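Local coordinates for protein restriction endonuclease R.BpuJI (Bacillus pumilus, PDB 2VLA) that recognises its cognate DNA sequence through this N-terminal domain of a longer restriction endonuclease, which as a whole is thought to cleave DNA, at residues 15-20 with 69-74; 47-52 with 63-68; 25-30 with 94-99. All blocks are in the same frame, centred on the assembly; numbering follows the deposited sequence.

Contact 1: residues 15-20 with 69-74; sequences RGKAKN and RTEIAG. With nucleotides of chain C; nucleotides of chain B.
Glu71 OE2 is gripped twice: Lys17 NZ binds it in a salt bridge of 2.9 Å, and the N4 of a cytosine base elsewhere in the DNA donates to it as well. NZ approaches OE2 from above the carboxylate plane, 57° out of it, with the two side chains crossing at about a right angle. A bend at the last torsion of Lys17 (chi4 -72°) sets NZ there. Short of the charged tip the aliphatic part of Lys17 lies on Ile72, CD to CG1 at 3.6 Å, while Ile72 CD1 rests near the carbonyl oxygen of Arg15. The other carboxylate oxygen, Glu71 OE1, faces two waters. One takes the Arg15 N-H and donates to OE1 over 2.8 Å; the second accepts from Lys17 NZ at 2.7 Å and also lies within bonding distance of OE1 and of Arg15 O.

Both segments hold the DNA. The Arg15 guanidinium has C6 of DC7 of chain B centred over one face, 3.7 Å above its plane, and its NH1 bonds O6 of a guanine. In the loop, the successive amides of Lys19 and Asn20 hold the phosphate of DA4 of chain C, the Asn20 N-H reaching OP1 at 2.8 Å. On the helix, Thr70 OG1 donates to OP2 of DC5 of chain B at 2.7 Å. The salt bridge thus ties the loop before helix 22-36 to the DNA-reading helix 62-76, and the neighbouring ammonium probably keeps the buried Glu71 carboxylate ionised, as suits an acceptor for the amino group of cytosine.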
loop_
_atom_site.group_PDB
_atom_site.type_symbol
_atom_site.label_atom_id
_atom_site.label_comp_id
_atom_site.label_asym_id
_atom_site.label_seq_id
_atom_site.Cartn_x
_atom_site.Cartn_y
_atom_site.Cartn_z
ATOM N N ARG A 15 2.277 2.290 -8.688
ATOM C CA ARG A 15 2.065 3.712 -8.939
ATOM C C ARG A 15 0.599 4.002 -9.276
ATOM O O ARG A 15 -0.014 3.287 -10.041
ATOM C CB ARG A 15 2.999 4.158 -10.058
ATOM C CG ARG A 15 3.010 5.679 -10.290
ATOM C CD ARG A 15 4.193 6.133 -11.151
ATOM N NE ARG A 15 5.441 6.015 -10.410
ATOM C CZ ARG A 15 6.607 6.433 -10.847
ATOM N NH1 ARG A 15 6.707 7.024 -12.040
ATOM N NH2 ARG A 15 7.684 6.293 -10.108
ATOM N N GLY A 16 0.051 5.027 -8.637
ATOM C CA GLY A 16 -1.385 5.288 -8.720
ATOM C C GLY A 16 -1.910 5.749 -10.070
ATOM O O GLY A 16 -1.144 6.271 -10.909
ATOM N N LYS A 17 -3.192 5.499 -10.283
ATOM C CA LYS A 17 -3.897 6.006 -11.451
ATOM C C LYS A 17 -5.260 6.606 -11.138
ATOM O O LYS A 17 -5.888 7.180 -12.023
ATOM C CB LYS A 17 -4.085 4.909 -12.502
ATOM C CG LYS A 17 -2.821 4.175 -12.895
ATOM C CD LYS A 17 -3.142 3.026 -13.826
ATOM C CE LYS A 17 -2.040 2.012 -13.854
ATOM N NZ LYS A 17 -0.813 2.485 -14.580
ATOM N N ALA A 18 -5.732 6.485 -9.900
ATOM C CA ALA A 18 -7.136 6.764 -9.596
ATOM C C ALA A 18 -7.368 7.898 -8.585
ATOM O O ALA A 18 -8.498 8.188 -8.252
ATOM C CB ALA A 18 -7.836 5.486 -9.110
ATOM N N LYS A 19 -6.311 8.532 -8.117
ATOM C CA LYS A 19 -6.452 9.571 -7.073
ATOM C C LYS A 19 -7.234 10.802 -7.565
ATOM O O LYS A 19 -8.194 11.220 -6.920
ATOM C CB LYS A 19 -5.077 10.000 -6.548
ATOM C CG LYS A 19 -5.125 10.892 -5.318
ATOM C CD LYS A 19 -5.556 10.071 -4.104
ATOM C CE LYS A 19 -5.400 10.809 -2.772
ATOM N NZ LYS A 19 -6.319 11.968 -2.685
ATOM N N ASN A 20 -6.799 11.385 -8.666
ATOM C CA ASN A 20 -7.421 12.626 -9.174
ATOM C C ASN A 20 -8.916 12.484 -9.407
ATOM O O ASN A 20 -9.672 13.441 -9.211
ATOM C CB ASN A 20 -6.762 13.056 -10.492
ATOM C CG ASN A 20 -5.417 13.717 -10.292
ATOM O OD1 ASN A 20 -5.059 14.101 -9.179
ATOM N ND2 ASN A 20 -4.665 13.913 -11.416
ATOM N N ARG A 69 -6.776 -2.010 -15.249
ATOM C CA ARG A 69 -7.408 -3.263 -14.868
ATOM C C ARG A 69 -6.484 -4.095 -14.009
ATOM O O ARG A 69 -6.884 -4.595 -12.930
ATOM C CB ARG A 69 -7.801 -4.061 -16.102
ATOM C CG ARG A 69 -8.741 -5.190 -15.816
ATOM C CD ARG A 69 -9.056 -5.999 -17.047
ATOM N NE ARG A 69 -7.874 -6.674 -17.534
ATOM C CZ ARG A 69 -7.209 -6.327 -18.625
ATOM N NH1 ARG A 69 -7.651 -5.343 -19.384
ATOM N NH2 ARG A 69 -6.091 -6.979 -18.957
ATOM N N THR A 70 -5.246 -4.272 -14.457
ATOM C CA THR A 70 -4.362 -5.190 -13.758
ATOM C C THR A 70 -3.723 -4.561 -12.543
ATOM O O THR A 70 -3.690 -5.180 -11.474
ATOM C CB THR A 70 -3.288 -5.810 -14.677
ATOM O OG1 THR A 70 -2.317 -4.822 -15.046
ATOM C CG2 THR A 70 -3.939 -6.419 -15.931
ATOM N N GLU A 71 -3.227 -3.339 -12.677
ATOM C CA GLU A 71 -2.443 -2.717 -11.615
ATOM C C GLU A 71 -3.286 -2.185 -10.494
ATOM O O GLU A 71 -2.880 -2.265 -9.312
ATOM C CB GLU A 71 -1.587 -1.578 -12.143
ATOM C CG GLU A 71 -0.558 -1.947 -13.201
ATOM C CD GLU A 71 0.429 -0.803 -13.434
ATOM O OE1 GLU A 71 1.208 -0.502 -12.507
ATOM O OE2 GLU A 71 0.390 -0.162 -14.541
ATOM N N ILE A 72 -4.424 -1.578 -10.833
ATOM C CA ILE A 72 -5.186 -0.804 -9.849
ATOM C C ILE A 72 -6.401 -1.585 -9.381
ATOM O O ILE A 72 -6.491 -1.957 -8.218
ATOM C CB ILE A 72 -5.579 0.625 -10.377
ATOM C CG1 ILE A 72 -4.321 1.381 -10.832
ATOM C CG2 ILE A 72 -6.309 1.378 -9.284
ATOM C CD1 ILE A 72 -3.245 1.598 -9.731
ATOM N N ALA A 73 -7.299 -1.899 -10.282
ATOM C CA ALA A 73 -8.465 -2.684 -9.902
ATOM C C ALA A 73 -8.041 -4.075 -9.370
ATOM O O ALA A 73 -8.553 -4.531 -8.356
ATOM C CB ALA A 73 -9.425 -2.823 -11.090
ATOM N N GLY A 74 -7.089 -4.711 -10.036
ATOM C CA GLY A 74 -6.626 -6.043 -9.634
ATOM C C GLY A 74 -5.670 -6.015 -8.431
ATOM O O GLY A 74 -6.020 -6.450 -7.318
ATOM P P DA C 4 -3.563 9.766 -10.303
ATOM O OP1 DA C 4 -4.518 10.802 -10.133
ATOM O OP2 DA C 4 -3.500 8.602 -9.382
ATOM O "O5'" DA C 4 -3.510 9.282 -11.773
ATOM C "C5'" DA C 4 -3.806 10.243 -12.821
ATOM C "C4'" DA C 4 -3.020 9.892 -14.058
ATOM O "O4'" DA C 4 -1.617 10.212 -13.892
ATOM C "C3'" DA C 4 -3.056 8.404 -14.449
ATOM O "O3'" DA C 4 -3.088 8.319 -15.862
ATOM C "C2'" DA C 4 -1.727 7.904 -13.915
ATOM C "C1'" DA C 4 -0.822 9.077 -14.231
ATOM N N9 DA C 4 0.410 9.132 -13.490
ATOM C C8 DA C 4 0.636 8.721 -12.191
ATOM N N7 DA C 4 1.856 8.939 -11.781
ATOM C C5 DA C 4 2.501 9.532 -12.857
ATOM C C6 DA C 4 3.797 9.985 -13.057
ATOM N N6 DA C 4 4.784 9.972 -12.165
ATOM N N1 DA C 4 4.074 10.545 -14.277
ATOM C C2 DA C 4 3.097 10.583 -15.220
ATOM N N3 DA C 4 1.848 10.206 -15.142
ATOM C C4 DA C 4 1.604 9.654 -13.911
ATOM P P DC B 5 -0.006 -6.769 -12.819
ATOM O OP1 DC B 5 -1.021 -7.810 -12.559
ATOM O OP2 DC B 5 -0.447 -5.400 -13.122
ATOM O "O5'" DC B 5 1.042 -6.818 -11.608
ATOM C "C5'" DC B 5 1.589 -5.648 -11.056
ATOM C "C4'" DC B 5 3.079 -5.606 -11.239
ATOM O "O4'" DC B 5 3.393 -5.599 -12.663
ATOM C "C3'" DC B 5 3.758 -4.383 -10.668
ATOM O "O3'" DC B 5 5.112 -4.697 -10.337
ATOM C "C2'" DC B 5 3.618 -3.420 -11.852
ATOM C "C1'" DC B 5 4.006 -4.361 -12.988
ATOM N N1 DC B 5 3.578 -3.902 -14.312
ATOM C C2 DC B 5 4.525 -3.610 -15.303
ATOM O O2 DC B 5 5.734 -3.805 -15.065
ATOM N N3 DC B 5 4.087 -3.151 -16.516
ATOM C C4 DC B 5 2.795 -2.965 -16.732
ATOM N N4 DC B 5 2.413 -2.512 -17.941
ATOM C C5 DC B 5 1.817 -3.221 -15.750
ATOM C C6 DC B 5 2.248 -3.698 -14.563
ATOM P P DC B 7 11.140 0.303 -11.018
ATOM O OP1 DC B 7 12.564 -0.071 -11.064
ATOM O OP2 DC B 7 10.516 0.532 -9.702
ATOM O "O5'" DC B 7 10.849 1.609 -11.898
ATOM C "C5'" DC B 7 11.384 1.714 -13.213
ATOM C "C4'" DC B 7 10.870 2.971 -13.902
ATOM O "O4'" DC B 7 9.443 2.836 -14.179
ATOM C "C3'" DC B 7 10.981 4.262 -13.082
ATOM O "O3'" DC B 7 11.399 5.307 -13.935
ATOM C "C2'" DC B 7 9.554 4.543 -12.649
ATOM C "C1'" DC B 7 8.814 4.069 -13.862
ATOM N N1 DC B 7 7.369 3.798 -13.741
ATOM C C2 DC B 7 6.555 4.060 -14.837
ATOM O O2 DC B 7 7.062 4.586 -15.837
ATOM N N3 DC B 7 5.238 3.780 -14.767
ATOM C C4 DC B 7 4.758 3.174 -13.674
ATOM N N4 DC B 7 3.465 2.887 -13.623
ATOM C C5 DC B 7 5.580 2.891 -12.553
ATOM C C6 DC B 7 6.862 3.218 -12.623
HETATM O O HOH W 1 3.109 0.878 -11.025
HETATM O O HOH W 2 0.737 2.270 -12.322
#

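Contact 2: residues 47-52 with 63-68. With nucleotides of chain C.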
loop_
_atom_site.group_PDB
_atom_site.type_symbol
_atom_site.label_atom_id
_atom_site.label_comp_id
_atom_site.label_asym_id
_atom_site.label_seq_id
_atom_site.Cartn_x
_atom_site.Cartn_y
_atom_site.Cartn_z
ATOM N N ASP A 47 -14.747 -6.765 -21.705
ATOM C CA ASP A 47 -15.891 -6.097 -21.117
ATOM C C ASP A 47 -15.469 -5.021 -20.113
ATOM O O ASP A 47 -16.072 -3.947 -20.045
ATOM C CB ASP A 47 -16.810 -7.120 -20.457
ATOM C CG ASP A 47 -17.512 -8.021 -21.475
ATOM O OD1 ASP A 47 -17.592 -7.633 -22.669
ATOM O OD2 ASP A 47 -17.972 -9.109 -21.084
ATOM N N PHE A 48 -14.423 -5.299 -19.348
ATOM C CA PHE A 48 -13.903 -4.311 -18.419
ATOM C C PHE A 48 -13.421 -3.068 -19.174
ATOM O O PHE A 48 -13.803 -1.952 -18.854
ATOM C CB PHE A 48 -12.759 -4.898 -17.587
ATOM C CG PHE A 48 -12.205 -3.946 -16.580
ATOM C CD1 PHE A 48 -11.268 -2.993 -16.952
ATOM C CD2 PHE A 48 -12.602 -4.016 -15.243
ATOM C CE1 PHE A 48 -10.754 -2.108 -16.031
ATOM C CE2 PHE A 48 -12.104 -3.124 -14.317
ATOM C CZ PHE A 48 -11.169 -2.173 -14.707
ATOM N N ASN A 49 -12.577 -3.280 -20.175
ATOM C CA ASN A 49 -11.997 -2.177 -20.935
ATOM C C ASN A 49 -13.064 -1.356 -21.662
ATOM O O ASN A 49 -12.994 -0.140 -21.706
ATOM C CB ASN A 49 -11.000 -2.704 -21.957
ATOM C CG ASN A 49 -9.676 -3.093 -21.343
ATOM O OD1 ASN A 49 -9.550 -3.216 -20.122
ATOM N ND2 ASN A 49 -8.669 -3.298 -22.197
ATOM N N ASN A 50 -14.051 -2.038 -22.235
ATOM C CA ASN A 50 -15.127 -1.359 -22.947
ATOM C C ASN A 50 -15.954 -0.445 -22.048
ATOM O O ASN A 50 -16.434 0.597 -22.493
ATOM C CB ASN A 50 -16.036 -2.372 -23.657
ATOM C CG ASN A 50 -15.419 -2.914 -24.942
ATOM O OD1 ASN A 50 -14.498 -2.322 -25.498
ATOM N ND2 ASN A 50 -15.928 -4.046 -25.410
ATOM N N ARG A 51 -16.121 -0.832 -20.783
ATOM C CA ARG A 51 -16.809 0.019 -19.819
ATOM C C ARG A 51 -15.901 1.154 -19.309
ATOM O O ARG A 51 -16.331 2.307 -19.216
ATOM C CB ARG A 51 -17.333 -0.810 -18.634
ATOM C CG ARG A 51 -18.510 -1.743 -18.964
ATOM C CD ARG A 51 -19.885 -1.088 -18.711
ATOM N NE ARG A 51 -20.086 -0.621 -17.321
ATOM C CZ ARG A 51 -20.659 -1.341 -16.343
ATOM N NH1 ARG A 51 -21.073 -2.585 -16.564
ATOM N NH2 ARG A 51 -20.808 -0.811 -15.138
ATOM N N LEU A 52 -14.648 0.835 -18.982
ATOM C CA LEU A 52 -13.760 1.828 -18.348
ATOM C C LEU A 52 -13.451 2.981 -19.302
ATOM O O LEU A 52 -13.320 4.138 -18.880
ATOM C CB LEU A 52 -12.451 1.172 -17.847
ATOM C CG LEU A 52 -11.490 2.137 -17.134
ATOM C CD1 LEU A 52 -12.157 2.790 -15.914
ATOM C CD2 LEU A 52 -10.210 1.419 -16.718
ATOM N N LYS A 63 -3.380 0.021 -23.764
ATOM C CA LYS A 63 -2.353 -0.231 -22.755
ATOM C C LYS A 63 -2.755 0.388 -21.403
ATOM O O LYS A 63 -2.624 -0.231 -20.347
ATOM C CB LYS A 63 -0.996 0.323 -23.216
ATOM C CG LYS A 63 0.161 0.120 -22.196
ATOM C CD LYS A 63 0.362 -1.368 -21.826
ATOM C CE LYS A 63 1.674 -1.612 -21.091
ATOM N NZ LYS A 63 2.850 -1.485 -21.943
ATOM N N THR A 64 -3.241 1.608 -21.452
ATOM C CA THR A 64 -3.680 2.301 -20.252
ATOM C C THR A 64 -4.867 1.621 -19.624
ATOM O O THR A 64 -4.906 1.429 -18.407
ATOM C CB THR A 64 -4.004 3.761 -20.595
ATOM O OG1 THR A 64 -2.790 4.384 -20.972
ATOM C CG2 THR A 64 -4.641 4.508 -19.437
ATOM N N LEU A 65 -5.838 1.229 -20.443
ATOM C CA LEU A 65 -6.990 0.495 -19.929
ATOM C C LEU A 65 -6.544 -0.813 -19.243
ATOM O O LEU A 65 -6.998 -1.136 -18.138
ATOM C CB LEU A 65 -7.992 0.209 -21.066
ATOM C CG LEU A 65 -8.662 1.437 -21.705
ATOM C CD1 LEU A 65 -9.375 1.020 -22.983
ATOM C CD2 LEU A 65 -9.620 2.070 -20.722
ATOM N N ASP A 66 -5.684 -1.571 -19.920
ATOM C CA ASP A 66 -5.155 -2.800 -19.368
ATOM C C ASP A 66 -4.445 -2.534 -18.039
ATOM O O ASP A 66 -4.622 -3.271 -17.066
ATOM C CB ASP A 66 -4.149 -3.442 -20.354
ATOM C CG ASP A 66 -4.819 -4.094 -21.567
ATOM O OD1 ASP A 66 -6.025 -4.400 -21.509
ATOM O OD2 ASP A 66 -4.104 -4.354 -22.552
ATOM N N ASN A 67 -3.636 -1.496 -17.989
ATOM C CA ASN A 67 -2.889 -1.200 -16.779
ATOM C C ASN A 67 -3.829 -0.816 -15.619
ATOM O O ASN A 67 -3.614 -1.246 -14.467
ATOM C CB ASN A 67 -1.857 -0.083 -17.014
ATOM C CG ASN A 67 -0.639 -0.536 -17.820
ATOM O OD1 ASN A 67 -0.369 -1.732 -17.985
ATOM N ND2 ASN A 67 0.156 0.429 -18.231
ATOM N N HIS A 68 -4.865 -0.031 -15.892
ATOM C CA HIS A 68 -5.870 0.214 -14.858
ATOM C C HIS A 68 -6.410 -1.129 -14.330
ATOM O O HIS A 68 -6.548 -1.337 -13.110
ATOM C CB HIS A 68 -7.031 1.064 -15.396
ATOM C CG HIS A 68 -6.810 2.532 -15.295
ATOM N ND1 HIS A 68 -7.439 3.306 -14.347
ATOM C CD2 HIS A 68 -6.092 3.387 -16.073
ATOM C CE1 HIS A 68 -7.111 4.574 -14.540
ATOM N NE2 HIS A 68 -6.270 4.641 -15.564
ATOM P P DC C 5 -3.728 7.081 -16.625
ATOM O OP1 DC C 5 -5.182 7.126 -16.507
ATOM O OP2 DC C 5 -3.078 5.819 -16.208
ATOM O "O5'" DC C 5 -3.249 7.432 -18.119
ATOM C "C5'" DC C 5 -3.319 8.772 -18.663
ATOM C "C4'" DC C 5 -2.214 8.872 -19.670
ATOM O "O4'" DC C 5 -0.922 8.911 -18.967
ATOM C "C3'" DC C 5 -2.144 7.669 -20.609
ATOM O "O3'" DC C 5 -1.948 8.175 -21.947
ATOM C "C2'" DC C 5 -0.940 6.872 -20.170
ATOM C "C1'" DC C 5 -0.073 7.880 -19.457
ATOM N N1 DC C 5 0.640 7.372 -18.227
ATOM C C2 DC C 5 1.959 7.745 -18.029
ATOM O O2 DC C 5 2.571 8.379 -18.912
ATOM N N3 DC C 5 2.607 7.364 -16.885
ATOM C C4 DC C 5 1.918 6.718 -15.960
ATOM N N4 DC C 5 2.568 6.383 -14.827
ATOM C C5 DC C 5 0.586 6.334 -16.137
ATOM C C6 DC C 5 -0.043 6.702 -17.252
ATOM P P DG C 6 -2.208 7.265 -23.245
ATOM O OP1 DG C 6 -2.355 8.229 -24.400
ATOM O OP2 DG C 6 -3.268 6.278 -22.986
ATOM O "O5'" DG C 6 -0.836 6.438 -23.374
ATOM C "C5'" DG C 6 0.357 7.108 -23.660
ATOM C "C4'" DG C 6 1.512 6.190 -23.485
ATOM O "O4'" DG C 6 1.641 5.931 -22.060
ATOM C "C3'" DG C 6 1.396 4.801 -24.132
ATOM O "O3'" DG C 6 2.667 4.397 -24.584
ATOM C "C2'" DG C 6 0.975 3.919 -22.973
ATOM C "C1'" DG C 6 1.812 4.547 -21.858
ATOM N N9 DG C 6 1.465 4.186 -20.495
ATOM C C8 DG C 6 0.283 3.718 -20.025
ATOM N N7 DG C 6 0.319 3.449 -18.732
ATOM C C5 DG C 6 1.610 3.770 -18.351
ATOM C C6 DG C 6 2.264 3.676 -17.101
ATOM O O6 DG C 6 1.759 3.272 -16.035
ATOM N N1 DG C 6 3.580 4.084 -17.167
ATOM C C2 DG C 6 4.210 4.559 -18.296
ATOM N N2 DG C 6 5.481 4.931 -18.144
ATOM N N3 DG C 6 3.608 4.643 -19.475
ATOM C C4 DG C 6 2.330 4.221 -19.433
ATOM P P DG C 7 2.876 3.815 -26.053
ATOM O OP1 DG C 7 2.437 4.801 -27.049
ATOM O OP2 DG C 7 2.346 2.416 -26.029
ATOM O "O5'" DG C 7 4.474 3.706 -26.073
ATOM C "C5'" DG C 7 5.271 4.849 -25.897
ATOM C "C4'" DG C 7 6.457 4.582 -24.993
ATOM O "O4'" DG C 7 5.982 4.277 -23.657
ATOM C "C3'" DG C 7 7.355 3.397 -25.364
ATOM O "O3'" DG C 7 8.679 3.709 -24.984
ATOM C "C2'" DG C 7 6.772 2.257 -24.542
ATOM C "C1'" DG C 7 6.432 2.978 -23.258
ATOM N N9 DG C 7 5.395 2.372 -22.457
ATOM C C8 DG C 7 4.151 1.985 -22.820
ATOM N N7 DG C 7 3.441 1.491 -21.838
ATOM C C5 DG C 7 4.295 1.566 -20.737
ATOM C C6 DG C 7 4.117 1.191 -19.371
ATOM O O6 DG C 7 3.097 0.730 -18.820
ATOM N N1 DG C 7 5.264 1.432 -18.631
ATOM C C2 DG C 7 6.424 1.974 -19.124
ATOM N N2 DG C 7 7.437 2.119 -18.230
ATOM N N3 DG C 7 6.590 2.365 -20.389
ATOM C C4 DG C 7 5.499 2.130 -21.125
#
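Asn49 ND2 donates to Asp66 OD1 across 2.9 Å at an N-H...O angle of 166°, with the acceptor in the amide plane of Asn49 but the donor raised 40° above the carboxylate of Asp66. Arg69 NH1 bonds both Asn49 OD1 and Asp66 OD1, and Asp66 OD2 makes a salt bridge to Lys62. The remaining contacts are van der Waals: Leu65 CB lies 3.7 Å from Asn49 CG, and the Leu65 and Leu52 side chains run antiparallel, CD2 of Leu65 4.0 Å from Leu52 CG. Leu52 CD2 presses on His68 CB at 3.5 Å. The helices, whose axes run 110° apart here, are probably the two of the helix-turn-helix, 41-56 backing the recognition helix 62-76. The DNA bonds come from residues of the latter. His68 NE2 donates almost straight to OP1 of DC5 of chain C at 2.9 Å, the oxygen lying in the ring plane, while its ND1 is bonded to Tyr29 OH. Thr64 OG1 donates to OP2 of DG6 of chain C. Among the bases, Asn67 ND2 gives a hydrogen bond of 3.0 Å to O6 of DG7 of chain C, and its OD1 takes one from a cytosine N4.

Contact 3: residues 25-30 with 94-99; sequences LLPAYA and NKYIED
Segments 25-30 and 94-99 are short pieces of two helices that pass each other at 117°, with axes 10.5 Å apart and the nearest CA atoms those of Ala30 and Ile97. The order of helices and strands is consistent with a winged helix-turn-helix, in which 22-36 would be the first helix and 80-83 and 86-89 the wing strands, followed directly by 91-99. Helix 22-36 kinks at Pro27, whose nitrogen has no bond to the preceding turn. Tyr96 carries most of the contact: chi1 of 175° puts CG anti to the backbone N, and the ring beyond it meets Leu26, Pro27 and Ala30. Leu26 CD2 makes a CH-pi contact over the ring face, 4.1 Å from the centroid, and Ala30 CB comes in at the edge, in the ring plane, 3.7 Å from Tyr96 CD2. The phenol oxygen OH touches Pro27 CG at 3.4 Å. Beside the ring, Ile97 extends its terminal methyl CD1 to 3.9 Å from Ala30 CB and 3.8 Å from Ala30 O.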
loop_
_atom_site.group_PDB
_atom_site.type_symbol
_atom_site.label_atom_id
_atom_site.label_comp_id
_atom_site.label_asym_id
_atom_site.label_seq_id
_atom_site.Cartn_x
_atom_site.Cartn_y
_atom_site.Cartn_z
ATOM N N LEU A 25 -13.895 7.017 -10.418
ATOM C CA LEU A 25 -13.272 5.762 -10.805
ATOM C C LEU A 25 -13.566 4.597 -9.845
ATOM O O LEU A 25 -13.729 3.482 -10.289
ATOM C CB LEU A 25 -11.762 5.950 -10.962
ATOM C CG LEU A 25 -11.289 6.546 -12.261
ATOM C CD1 LEU A 25 -9.834 6.890 -12.158
ATOM C CD2 LEU A 25 -11.560 5.573 -13.424
ATOM N N LEU A 26 -13.622 4.859 -8.554
ATOM C CA LEU A 26 -13.837 3.752 -7.620
ATOM C C LEU A 26 -15.228 3.120 -7.806
ATOM O O LEU A 26 -15.347 1.914 -7.948
ATOM C CB LEU A 26 -13.591 4.157 -6.148
ATOM C CG LEU A 26 -13.574 2.998 -5.143
ATOM C CD1 LEU A 26 -12.470 2.020 -5.509
ATOM C CD2 LEU A 26 -13.410 3.527 -3.724
ATOM N N PRO A 27 -16.280 3.949 -7.905
ATOM C CA PRO A 27 -17.561 3.349 -8.257
ATOM C C PRO A 27 -17.555 2.655 -9.613
ATOM O O PRO A 27 -18.218 1.640 -9.781
ATOM C CB PRO A 27 -18.505 4.548 -8.274
ATOM C CG PRO A 27 -17.897 5.515 -7.374
ATOM C CD PRO A 27 -16.426 5.364 -7.548
ATOM N N ALA A 28 -16.859 3.222 -10.601
ATOM C CA ALA A 28 -16.793 2.587 -11.897
ATOM C C ALA A 28 -16.125 1.215 -11.831
ATOM O O ALA A 28 -16.682 0.226 -12.323
ATOM C CB ALA A 28 -16.088 3.495 -12.914
ATOM N N TYR A 29 -14.952 1.137 -11.204
ATOM C CA TYR A 29 -14.262 -0.139 -11.083
ATOM C C TYR A 29 -15.231 -1.157 -10.433
ATOM O O TYR A 29 -15.361 -2.287 -10.886
ATOM C CB TYR A 29 -13.033 -0.026 -10.198
ATOM C CG TYR A 29 -11.857 0.788 -10.700
ATOM C CD1 TYR A 29 -11.527 0.878 -12.054
ATOM C CD2 TYR A 29 -11.014 1.393 -9.790
ATOM C CE1 TYR A 29 -10.403 1.623 -12.468
ATOM C CE2 TYR A 29 -9.909 2.090 -10.175
ATOM C CZ TYR A 29 -9.583 2.199 -11.501
ATOM O OH TYR A 29 -8.460 2.933 -11.821
ATOM N N ALA A 30 -15.861 -0.756 -9.335
ATOM C CA ALA A 30 -16.665 -1.680 -8.548
ATOM C C ALA A 30 -17.890 -2.145 -9.328
ATOM O O ALA A 30 -18.247 -3.324 -9.298
ATOM C CB ALA A 30 -17.083 -1.027 -7.251
ATOM N N ASN A 94 -17.246 -6.415 -2.808
ATOM C CA ASN A 94 -18.585 -6.768 -2.358
ATOM C C ASN A 94 -19.042 -5.850 -1.200
ATOM O O ASN A 94 -20.189 -5.421 -1.156
ATOM C CB ASN A 94 -18.639 -8.239 -1.921
ATOM C CG ASN A 94 -18.548 -9.222 -3.106
ATOM O OD1 ASN A 94 -18.847 -8.861 -4.250
ATOM N ND2 ASN A 94 -18.151 -10.464 -2.822
ATOM N N LYS A 95 -18.147 -5.575 -0.265
ATOM C CA LYS A 95 -18.491 -4.741 0.876
ATOM C C LYS A 95 -18.796 -3.301 0.436
ATOM O O LYS A 95 -19.765 -2.700 0.872
ATOM C CB LYS A 95 -17.368 -4.762 1.915
ATOM C CG LYS A 95 -17.594 -3.851 3.102
ATOM C CD LYS A 95 -16.581 -4.159 4.231
ATOM C CE LYS A 95 -16.743 -3.187 5.394
ATOM N NZ LYS A 95 -16.518 -1.767 4.998
ATOM N N TYR A 96 -17.958 -2.762 -0.436
ATOM C CA TYR A 96 -18.121 -1.395 -0.924
ATOM C C TYR A 96 -19.415 -1.247 -1.728
ATOM O O TYR A 96 -20.108 -0.231 -1.625
ATOM C CB TYR A 96 -16.890 -1.019 -1.752
ATOM C CG TYR A 96 -16.961 0.328 -2.429
ATOM C CD1 TYR A 96 -16.950 1.516 -1.692
ATOM C CD2 TYR A 96 -17.012 0.422 -3.813
ATOM C CE1 TYR A 96 -16.998 2.753 -2.339
ATOM C CE2 TYR A 96 -17.064 1.654 -4.462
ATOM C CZ TYR A 96 -17.066 2.801 -3.729
ATOM O OH TYR A 96 -17.115 4.003 -4.404
ATOM N N ILE A 97 -19.750 -2.278 -2.494
ATOM C CA ILE A 97 -21.005 -2.312 -3.250
ATOM C C ILE A 97 -22.218 -2.223 -2.273
ATOM O O ILE A 97 -23.230 -1.601 -2.592
ATOM C CB ILE A 97 -21.090 -3.617 -4.118
ATOM C CG1 ILE A 97 -20.151 -3.530 -5.343
ATOM C CG2 ILE A 97 -22.539 -3.916 -4.536
ATOM C CD1 ILE A 97 -20.597 -2.603 -6.387
ATOM N N GLU A 98 -22.084 -2.805 -1.079
ATOM C CA GLU A 98 -23.156 -2.730 -0.074
ATOM C C GLU A 98 -23.152 -1.420 0.725
ATOM O O GLU A 98 -24.212 -0.927 1.107
ATOM C CB GLU A 98 -23.093 -3.925 0.919
ATOM C CG GLU A 98 -23.408 -5.295 0.316
ATOM C CD GLU A 98 -24.922 -5.602 0.160
ATOM O OE1 GLU A 98 -25.760 -4.669 0.080
ATOM O OE2 GLU A 98 -25.262 -6.796 0.099
ATOM N N ASP A 99 -21.972 -0.901 1.067
ATOM C CA ASP A 99 -21.927 0.214 2.027
ATOM C C ASP A 99 -21.489 1.570 1.502
ATOM O O ASP A 99 -21.664 2.567 2.196
ATOM C CB ASP A 99 -21.157 -0.157 3.306
ATOM C CG ASP A 99 -19.660 -0.318 3.096
ATOM O OD1 ASP A 99 -19.105 0.122 2.070
ATOM O OD2 ASP A 99 -19.017 -0.834 4.018
#

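Contacts 1 and 2 share helix 62-76, and their centres are 11 Å apart; within that helix Ala73 N lies 3.0 Å from His68 O, a probable hydrogen bond of i to i+5 spacing. Both meet the DNA directly. Contact 3 is centred 14 Å from contact 1 and 17 Å from contact 2, its nearest atom about 6 Å from the nucleic acid. Tyr29, in segment 25-30 but not touching 94-99, links that helix to contacts 1 and 2: its OH lies 3.7 Å from Ile72 CG2, and its bond at His68 ND1 probably fixes the orientation of the imidazole and leaves NE2 to donate to the phosphate. Lys17 CB packs against CE1 of the same ring.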